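PDB 4TV0: histone RNA hairpin-binding protein from Drosophila melanogaster, which binds the stem-loop at the end of histone mRNA, takes part in histone pre-mRNA 3' processing and couples histone mRNA production to the cell cycle. Local coordinates for residues R14-Q18 and F59-V63; Y21-A27 and W66-M70. The protein carries 2 engineered substitutions. All coordinates share one frame; numbering follows the deposited sequence.

Contact 1. Residues R14-Q18 and F59-V63; sequences RRQKQ and FDGMV. Engineered in segment 59-63: Met62 (natural residue Leu). With nucleotides of chain B.
Arg15 and Gln18 of the helical segment 14-18 face Phe59 and Val63 of the helical segment 59-63, the two axes running almost in the same direction at 14° with a closest approach of 11.3 Å. Side chains rather than close backbones fill that wide spacing. With its CG anti to the backbone N (chi1 -163°), the Phe59 ring reaches across to helix 9-22 and takes the extended Arg15 chain over one face. Arg15 CD sits above the ring centre, 3.6 Å from the Phe59 centroid, in a CH-pi contact. Farther out the guanidinium lies flat on the ring, planes 10° apart, as an off-centre cation-pi pair with Arg15 CZ 4.5 Å from the Phe59 centroid. An arginine suits this buried place because its methylenes and flat cation both pack on an aromatic face, while NH1 bonds to the carbonyls of Gly52 and Lys50. Gln18 works at the ring's rim: its OE1 lies at the edge, 3.3 Å from Phe59 CE2, and its NE2 donates a bent hydrogen bond of 2.7 Å to Asp60 OD1. The other carboxylate oxygen, Asp60 OD2, forms a salt bridge with Arg56. A leucine in place of Phe59 would probably leave the Arg15 chain and guanidinium without the flat face they pack on, and Gln18 OE1 without the ring edge beside it. Next along the helix pair, Gln18 CB meets Val63 CG1 at 4.0 Å, a branched aliphatic packing against a methylene. On the RNA side, Gly61 has no side chain to obstruct the A6 ribose of chain B, whose O2' lies 3.4 Å from Gly61 CA. This is the buried centre of an SLBP-type RNA-binding domain, where nearly parallel helices are joined by an arginine-aromatic pair.

Contact 2. Residues Y21-A27 and W66-M70; sequences YGKNTAA and WRKSM. Engineered in segment 66-70: Met70 (natural residue Leu). With nucleotides of chain B.
Gly22 packs against both Trp66 and Arg67 in van der Waals contact: Gly22 CA lies 3.7 Å from Trp66 CH2 and 3.5 Å from Arg67 CD. Gly22, having no side chain, lets its CA lie this close to the indole of Trp66. The engineered selenomethionine Met70, poorly ordered, brings its CE to 3.7 Å from Gly22 O. Thr25 CG2 rests 3.8 Å from Arg67 NH2.

Hydrogen bonds within segment 21-27 shape the turn after the helix. Gly22 O accepts from both Thr25 N and Thr25 OG1, the hydroxyl arriving nearly in line with the carbonyl, while Lys23 forms the centre of an inverse gamma turn.

Polar and aromatic contacts then reach the RNA of chain B, and through them this end of the RNA-binding domain holds the histone mRNA stem-loop. The Arg67 chain, bent at chi2 and chi3, brings NH2 to O2' of U16 at 2.6 Å in an almost straight bond and to OP2 of C17 at 2.8 Å; NH1 donates to O2 of U16. One face of the Tyr21 ring lies against the U14 base, N3 over the ring centre, while N3 of U16 comes at its edge.

The junction joins the C-terminal ends of helices 9-22 and 56-67, and Trp66 also touches Thr47 and Pro48.

Contacts 1 and 2 are successive levels of one helix pair, 9-22 with 56-67, their centres about 12 Å apart. Contact 1 is about 2 Å from the centre of the chain and contact 2 about 11 Å from it, toward the C-terminal ends of both helices. They meet where Gln18 O packs at 4.2 Å from Trp66 CZ3, and Pro48 touches side chains of both. The RNA runs past each: A6 lies beside segment 59-63, whereas U14, U16 and C17 gather around Tyr21 and Arg67. The buried pairing in contact 1 thus joins the same two helices that carry Tyr21 and Arg67 to the RNA.

Contact 1. Residues R14-Q18 and F59-V63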
loop_
_atom_site.group_PDB
_atom_site.type_symbol
_atom_site.label_atom_id
_atom_site.label_comp_id
_atom_site.label_asym_id
_atom_site.label_seq_id
_atom_site.Cartn_x
_atom_site.Cartn_y
_atom_site.Cartn_z
ATOM N N ARG A 14 2.545 -6.557 -4.588
ATOM C CA ARG A 14 2.796 -6.483 -3.157
ATOM C C ARG A 14 2.040 -5.294 -2.572
ATOM O O ARG A 14 1.555 -5.327 -1.440
ATOM C CB ARG A 14 4.292 -6.307 -2.859
ATOM C CG ARG A 14 4.584 -5.850 -1.416
ATOM C CD ARG A 14 6.082 -5.635 -1.092
ATOM N NE ARG A 14 6.606 -4.385 -1.644
ATOM C CZ ARG A 14 7.449 -4.315 -2.673
ATOM N NH1 ARG A 14 7.875 -5.435 -3.238
ATOM N NH2 ARG A 14 7.874 -3.134 -3.133
ATOM N N ARG A 15 1.975 -4.213 -3.331
ATOM C CA ARG A 15 1.298 -3.044 -2.821
ATOM C C ARG A 15 -0.197 -3.360 -2.724
ATOM O O ARG A 15 -0.869 -2.959 -1.774
ATOM C CB ARG A 15 1.565 -1.826 -3.695
ATOM C CG ARG A 15 2.957 -1.250 -3.530
ATOM C CD ARG A 15 3.115 -0.025 -4.438
ATOM N NE ARG A 15 4.414 0.628 -4.321
ATOM C CZ ARG A 15 4.789 1.645 -5.092
ATOM N NH1 ARG A 15 3.967 2.137 -6.018
ATOM N NH2 ARG A 15 5.979 2.192 -4.925
ATOM N N GLN A 16 -0.698 -4.125 -3.682
ATOM C CA GLN A 16 -2.108 -4.448 -3.725
ATOM C C GLN A 16 -2.441 -5.349 -2.538
ATOM O O GLN A 16 -3.567 -5.358 -2.049
ATOM C CB GLN A 16 -2.430 -5.127 -5.057
ATOM C CG GLN A 16 -3.896 -5.438 -5.281
ATOM C CD GLN A 16 -4.809 -4.288 -4.886
ATOM O OE1 GLN A 16 -4.902 -3.269 -5.587
ATOM N NE2 GLN A 16 -5.492 -4.444 -3.754
ATOM N N LYS A 17 -1.437 -6.078 -2.062
ATOM C CA LYS A 17 -1.626 -7.085 -1.036
ATOM C C LYS A 17 -1.729 -6.379 0.305
ATOM O O LYS A 17 -2.623 -6.660 1.095
ATOM C CB LYS A 17 -0.466 -8.098 -1.061
ATOM C CG LYS A 17 -0.673 -9.397 -0.274
ATOM C CD LYS A 17 0.657 -10.127 -0.038
ATOM C CE LYS A 17 0.578 -11.141 1.112
ATOM N NZ LYS A 17 1.908 -11.370 1.777
ATOM N N GLN A 18 -0.814 -5.448 0.549
ATOM C CA GLN A 18 -0.875 -4.600 1.733
ATOM C C GLN A 18 -2.246 -3.919 1.834
ATOM O O GLN A 18 -2.835 -3.815 2.915
ATOM C CB GLN A 18 0.203 -3.520 1.661
ATOM C CG GLN A 18 1.619 -4.005 1.821
ATOM C CD GLN A 18 2.631 -2.960 1.377
ATOM O OE1 GLN A 18 2.591 -2.483 0.238
ATOM N NE2 GLN A 18 3.525 -2.585 2.278
ATOM N N PHE A 59 6.434 3.908 0.841
ATOM C CA PHE A 59 5.130 3.267 0.700
ATOM C C PHE A 59 4.759 2.472 1.947
ATOM O O PHE A 59 3.595 2.424 2.359
ATOM C CB PHE A 59 5.091 2.339 -0.503
ATOM C CG PHE A 59 3.701 1.988 -0.931
ATOM C CD1 PHE A 59 2.993 2.820 -1.783
ATOM C CD2 PHE A 59 3.082 0.855 -0.456
ATOM C CE1 PHE A 59 1.698 2.508 -2.180
ATOM C CE2 PHE A 59 1.792 0.538 -0.854
ATOM C CZ PHE A 59 1.102 1.378 -1.712
ATOM N N ASP A 60 5.760 1.834 2.538
ATOM C CA ASP A 60 5.544 1.101 3.766
ATOM C C ASP A 60 5.078 2.018 4.905
ATOM O O ASP A 60 4.216 1.640 5.703
ATOM C CB ASP A 60 6.797 0.316 4.150
ATOM C CG ASP A 60 6.838 -1.046 3.496
ATOM O OD1 ASP A 60 5.847 -1.380 2.806
ATOM O OD2 ASP A 60 7.834 -1.786 3.692
ATOM N N GLY A 61 5.640 3.222 4.958
ATOM C CA GLY A 61 5.233 4.225 5.925
ATOM C C GLY A 61 3.770 4.639 5.834
ATOM O O GLY A 61 3.097 4.736 6.853
HETATM N N MSE A 62 3.278 4.884 4.623
HETATM C CA MSE A 62 1.892 5.303 4.418
HETATM C C MSE A 62 0.885 4.217 4.781
HETATM O O MSE A 62 -0.195 4.497 5.283
HETATM C CB MSE A 62 1.671 5.749 2.966
HETATM C CG MSE A 62 2.497 6.951 2.551
HETATM SE SE MSE A 62 1.922 7.677 0.839
HETATM C CE MSE A 62 2.645 6.291 -0.356
ATOM N N VAL A 63 1.257 2.975 4.515
ATOM C CA VAL A 63 0.395 1.831 4.766
ATOM C C VAL A 63 0.211 1.619 6.275
ATOM O O VAL A 63 -0.892 1.333 6.746
ATOM C CB VAL A 63 0.962 0.555 4.071
ATOM C CG1 VAL A 63 0.234 -0.672 4.526
ATOM C CG2 VAL A 63 0.827 0.684 2.562
ATOM P P A B 6 4.156 12.757 7.445
ATOM O OP1 A B 6 4.110 12.524 8.918
ATOM O OP2 A B 6 4.965 13.858 6.859
ATOM O "O5'" A B 6 4.709 11.432 6.765
ATOM C "C5'" A B 6 3.926 10.248 6.763
ATOM C "C4'" A B 6 4.474 9.238 5.797
ATOM O "O4'" A B 6 4.130 9.613 4.435
ATOM C "C3'" A B 6 5.985 9.128 5.769
ATOM O "O3'" A B 6 6.494 8.348 6.829
ATOM C "C2'" A B 6 6.240 8.547 4.385
ATOM O "O2'" A B 6 5.899 7.169 4.363
ATOM C "C1'" A B 6 5.196 9.291 3.564
ATOM N N9 A B 6 5.724 10.541 2.983
ATOM C C8 A B 6 5.517 11.816 3.447
ATOM N N7 A B 6 6.100 12.747 2.731
ATOM C C5 A B 6 6.726 12.038 1.716
ATOM C C6 A B 6 7.508 12.448 0.619
ATOM N N6 A B 6 7.806 13.729 0.361
ATOM N N1 A B 6 7.989 11.479 -0.204
ATOM C C2 A B 6 7.696 10.197 0.050
ATOM N N3 A B 6 6.966 9.701 1.044
ATOM C C4 A B 6 6.506 10.676 1.854
#

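Contact 2. Residues Y21-A27 and W66-M70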
loop_
_atom_site.group_PDB
_atom_site.type_symbol
_atom_site.label_atom_id
_atom_site.label_comp_id
_atom_site.label_asym_id
_atom_site.label_seq_id
_atom_site.Cartn_x
_atom_site.Cartn_y
_atom_site.Cartn_z
ATOM N N TYR A 21 -5.055 -6.595 2.591
ATOM C CA TYR A 21 -4.960 -6.737 4.034
ATOM C C TYR A 21 -5.710 -5.624 4.763
ATOM O O TYR A 21 -6.436 -5.884 5.725
ATOM C CB TYR A 21 -3.496 -6.734 4.482
ATOM C CG TYR A 21 -2.845 -8.097 4.518
ATOM C CD1 TYR A 21 -3.361 -9.151 3.777
ATOM C CD2 TYR A 21 -1.721 -8.332 5.317
ATOM C CE1 TYR A 21 -2.765 -10.406 3.805
ATOM C CE2 TYR A 21 -1.129 -9.574 5.369
ATOM C CZ TYR A 21 -1.652 -10.618 4.604
ATOM O OH TYR A 21 -1.065 -11.873 4.634
ATOM N N GLY A 22 -5.531 -4.389 4.304
ATOM C CA GLY A 22 -6.175 -3.248 4.931
ATOM C C GLY A 22 -7.688 -3.301 4.816
ATOM O O GLY A 22 -8.395 -3.353 5.805
ATOM N N LYS A 23 -8.196 -3.304 3.596
ATOM C CA LYS A 23 -9.628 -3.401 3.414
ATOM C C LYS A 23 -10.101 -4.844 3.548
ATOM O O LYS A 23 -10.852 -5.349 2.717
ATOM C CB LYS A 23 -10.072 -2.770 2.089
ATOM C CG LYS A 23 -9.401 -3.293 0.837
ATOM C CD LYS A 23 -9.915 -2.544 -0.391
ATOM C CE LYS A 23 -9.714 -1.031 -0.245
ATOM N NZ LYS A 23 -10.525 -0.263 -1.242
ATOM N N ASN A 24 -9.639 -5.498 4.607
ATOM C CA ASN A 24 -10.111 -6.822 5.002
ATOM C C ASN A 24 -10.462 -6.777 6.489
ATOM O O ASN A 24 -11.158 -7.657 6.999
ATOM C CB ASN A 24 -9.054 -7.899 4.698
ATOM C CG ASN A 24 -9.449 -9.287 5.195
ATOM O OD1 ASN A 24 -9.136 -9.658 6.329
ATOM N ND2 ASN A 24 -10.121 -10.066 4.341
ATOM N N THR A 25 -10.002 -5.720 7.164
ATOM C CA THR A 25 -10.275 -5.503 8.585
ATOM C C THR A 25 -11.768 -5.258 8.911
ATOM O O THR A 25 -12.641 -5.368 8.043
ATOM C CB THR A 25 -9.451 -4.315 9.137
ATOM O OG1 THR A 25 -9.820 -3.110 8.454
ATOM C CG2 THR A 25 -7.960 -4.562 8.974
ATOM N N ALA A 26 -12.058 -4.937 10.170
ATOM C CA ALA A 26 -13.413 -4.566 10.564
ATOM C C ALA A 26 -13.709 -3.111 10.185
ATOM O O ALA A 26 -14.672 -2.819 9.464
ATOM C CB ALA A 26 -13.615 -4.786 12.063
ATOM N N ALA A 27 -12.861 -2.205 10.661
ATOM C CA ALA A 27 -13.038 -0.785 10.397
ATOM C C ALA A 27 -12.722 -0.417 8.943
ATOM O O ALA A 27 -13.623 -0.123 8.147
ATOM C CB ALA A 27 -12.192 0.024 11.352
ATOM N N TRP A 66 -1.942 4.441 7.572
ATOM C CA TRP A 66 -3.298 4.218 7.098
ATOM C C TRP A 66 -3.950 3.070 7.844
ATOM O O TRP A 66 -5.126 3.137 8.169
ATOM C CB TRP A 66 -3.308 3.945 5.597
ATOM C CG TRP A 66 -4.603 3.460 4.995
ATOM C CD1 TRP A 66 -5.734 4.185 4.814
ATOM C CD2 TRP A 66 -4.861 2.162 4.410
ATOM N NE1 TRP A 66 -6.702 3.425 4.177
ATOM C CE2 TRP A 66 -6.190 2.183 3.917
ATOM C CE3 TRP A 66 -4.104 0.992 4.255
ATOM C CZ2 TRP A 66 -6.777 1.078 3.289
ATOM C CZ3 TRP A 66 -4.700 -0.115 3.641
ATOM C CH2 TRP A 66 -6.023 -0.056 3.163
ATOM N N ARG A 67 -3.188 2.023 8.134
ATOM C CA ARG A 67 -3.745 0.883 8.858
ATOM C C ARG A 67 -4.236 1.241 10.275
ATOM O O ARG A 67 -4.883 0.430 10.932
ATOM C CB ARG A 67 -2.752 -0.284 8.905
ATOM C CG ARG A 67 -2.705 -1.110 7.647
ATOM C CD ARG A 67 -4.032 -1.784 7.328
ATOM N NE ARG A 67 -4.418 -2.764 8.344
ATOM C CZ ARG A 67 -3.813 -3.928 8.545
ATOM N NH1 ARG A 67 -2.780 -4.281 7.796
ATOM N NH2 ARG A 67 -4.243 -4.732 9.508
ATOM N N LYS A 68 -3.914 2.445 10.743
ATOM C CA LYS A 68 -4.464 2.959 11.996
ATOM C C LYS A 68 -4.815 4.450 11.877
ATOM O O LYS A 68 -3.935 5.311 11.933
ATOM C CB LYS A 68 -3.502 2.710 13.169
ATOM C CG LYS A 68 -2.079 3.215 12.979
ATOM C CD LYS A 68 -1.233 3.019 14.239
ATOM C CE LYS A 68 -1.891 3.650 15.462
ATOM N NZ LYS A 68 -1.096 3.432 16.706
ATOM N N SER A 69 -6.090 4.782 11.705
ATOM C CA SER A 69 -7.219 3.863 11.653
ATOM C C SER A 69 -8.123 4.622 10.687
ATOM O O SER A 69 -8.178 5.850 10.790
ATOM C CB SER A 69 -7.879 3.782 13.043
ATOM O OG SER A 69 -8.652 2.606 13.258
HETATM N N MSE A 70 -8.834 3.982 9.751
HETATM C CA MSE A 70 -9.039 2.535 9.586
HETATM C C MSE A 70 -9.653 1.828 10.790
HETATM O O MSE A 70 -8.974 1.137 11.547
HETATM C CB MSE A 70 -7.801 1.800 9.044
HETATM C CG MSE A 70 -8.151 0.738 8.013
HETATM SE SE MSE A 70 -9.298 1.517 6.637
HETATM C CE MSE A 70 -10.181 -0.073 5.928
ATOM P P U B 14 2.566 -14.662 5.943
ATOM O OP1 U B 14 2.249 -16.099 6.177
ATOM O OP2 U B 14 2.843 -14.156 4.574
ATOM O "O5'" U B 14 1.384 -13.763 6.525
ATOM C "C5'" U B 14 0.716 -14.120 7.733
ATOM C "C4'" U B 14 0.556 -12.931 8.649
ATOM O "O4'" U B 14 -0.253 -11.918 7.986
ATOM C "C3'" U B 14 -0.115 -13.205 10.003
ATOM O "O3'" U B 14 0.561 -12.489 11.039
ATOM C "C2'" U B 14 -1.527 -12.639 9.816
ATOM O "O2'" U B 14 -2.139 -12.166 10.992
ATOM C "C1'" U B 14 -1.287 -11.490 8.853
ATOM N N1 U B 14 -2.472 -11.167 8.054
ATOM C C2 U B 14 -2.936 -9.874 8.131
ATOM O O2 U B 14 -2.371 -9.035 8.797
ATOM N N3 U B 14 -4.056 -9.604 7.392
ATOM C C4 U B 14 -4.735 -10.509 6.603
ATOM O O4 U B 14 -5.732 -10.140 5.979
ATOM C C5 U B 14 -4.197 -11.838 6.583
ATOM C C6 U B 14 -3.112 -12.126 7.304
ATOM P P U B 16 -1.536 -9.251 15.197
ATOM O OP1 U B 16 -2.217 -8.707 16.400
ATOM O OP2 U B 16 -1.989 -10.531 14.595
ATOM O "O5'" U B 16 -1.666 -8.155 14.055
ATOM C "C5'" U B 16 -0.976 -6.920 14.178
ATOM C "C4'" U B 16 -1.216 -6.031 12.990
ATOM O "O4'" U B 16 -0.166 -6.237 12.007
ATOM C "C3'" U B 16 -2.541 -6.246 12.261
ATOM O "O3'" U B 16 -3.037 -4.993 11.812
ATOM C "C2'" U B 16 -2.132 -7.062 11.045
ATOM O "O2'" U B 16 -2.991 -6.912 9.937
ATOM C "C1'" U B 16 -0.748 -6.494 10.751
ATOM N N1 U B 16 0.139 -7.388 9.986
ATOM C C2 U B 16 0.403 -6.980 8.700
ATOM O O2 U B 16 -0.063 -5.953 8.229
ATOM N N3 U B 16 1.218 -7.819 7.992
ATOM C C4 U B 16 1.791 -8.990 8.416
ATOM O O4 U B 16 2.505 -9.612 7.627
ATOM C C5 U B 16 1.476 -9.346 9.766
ATOM C C6 U B 16 0.677 -8.553 10.492
ATOM P P C B 17 -3.991 -4.113 12.754
ATOM O OP1 C B 17 -3.987 -4.722 14.105
ATOM O OP2 C B 17 -5.256 -3.901 11.989
ATOM O "O5'" C B 17 -3.238 -2.719 12.872
ATOM C "C5'" C B 17 -1.990 -2.643 13.533
ATOM C "C4'" C B 17 -1.701 -1.257 14.050
ATOM O "O4'" C B 17 -2.922 -0.645 14.563
ATOM C "C3'" C B 17 -0.713 -1.233 15.202
ATOM O "O3'" C B 17 0.002 -0.005 15.162
ATOM C "C2'" C B 17 -1.631 -1.260 16.422
ATOM O "O2'" C B 17 -1.041 -0.791 17.622
ATOM C "C1'" C B 17 -2.765 -0.359 15.944
ATOM N N1 C B 17 -4.061 -0.570 16.614
ATOM C C2 C B 17 -4.479 0.315 17.625
ATOM O O2 C B 17 -3.746 1.265 17.975
ATOM N N3 C B 17 -5.685 0.098 18.207
ATOM C C4 C B 17 -6.462 -0.922 17.824
ATOM N N4 C B 17 -7.644 -1.088 18.428
ATOM C C5 C B 17 -6.061 -1.822 16.797
ATOM C C6 C B 17 -4.870 -1.607 16.226
#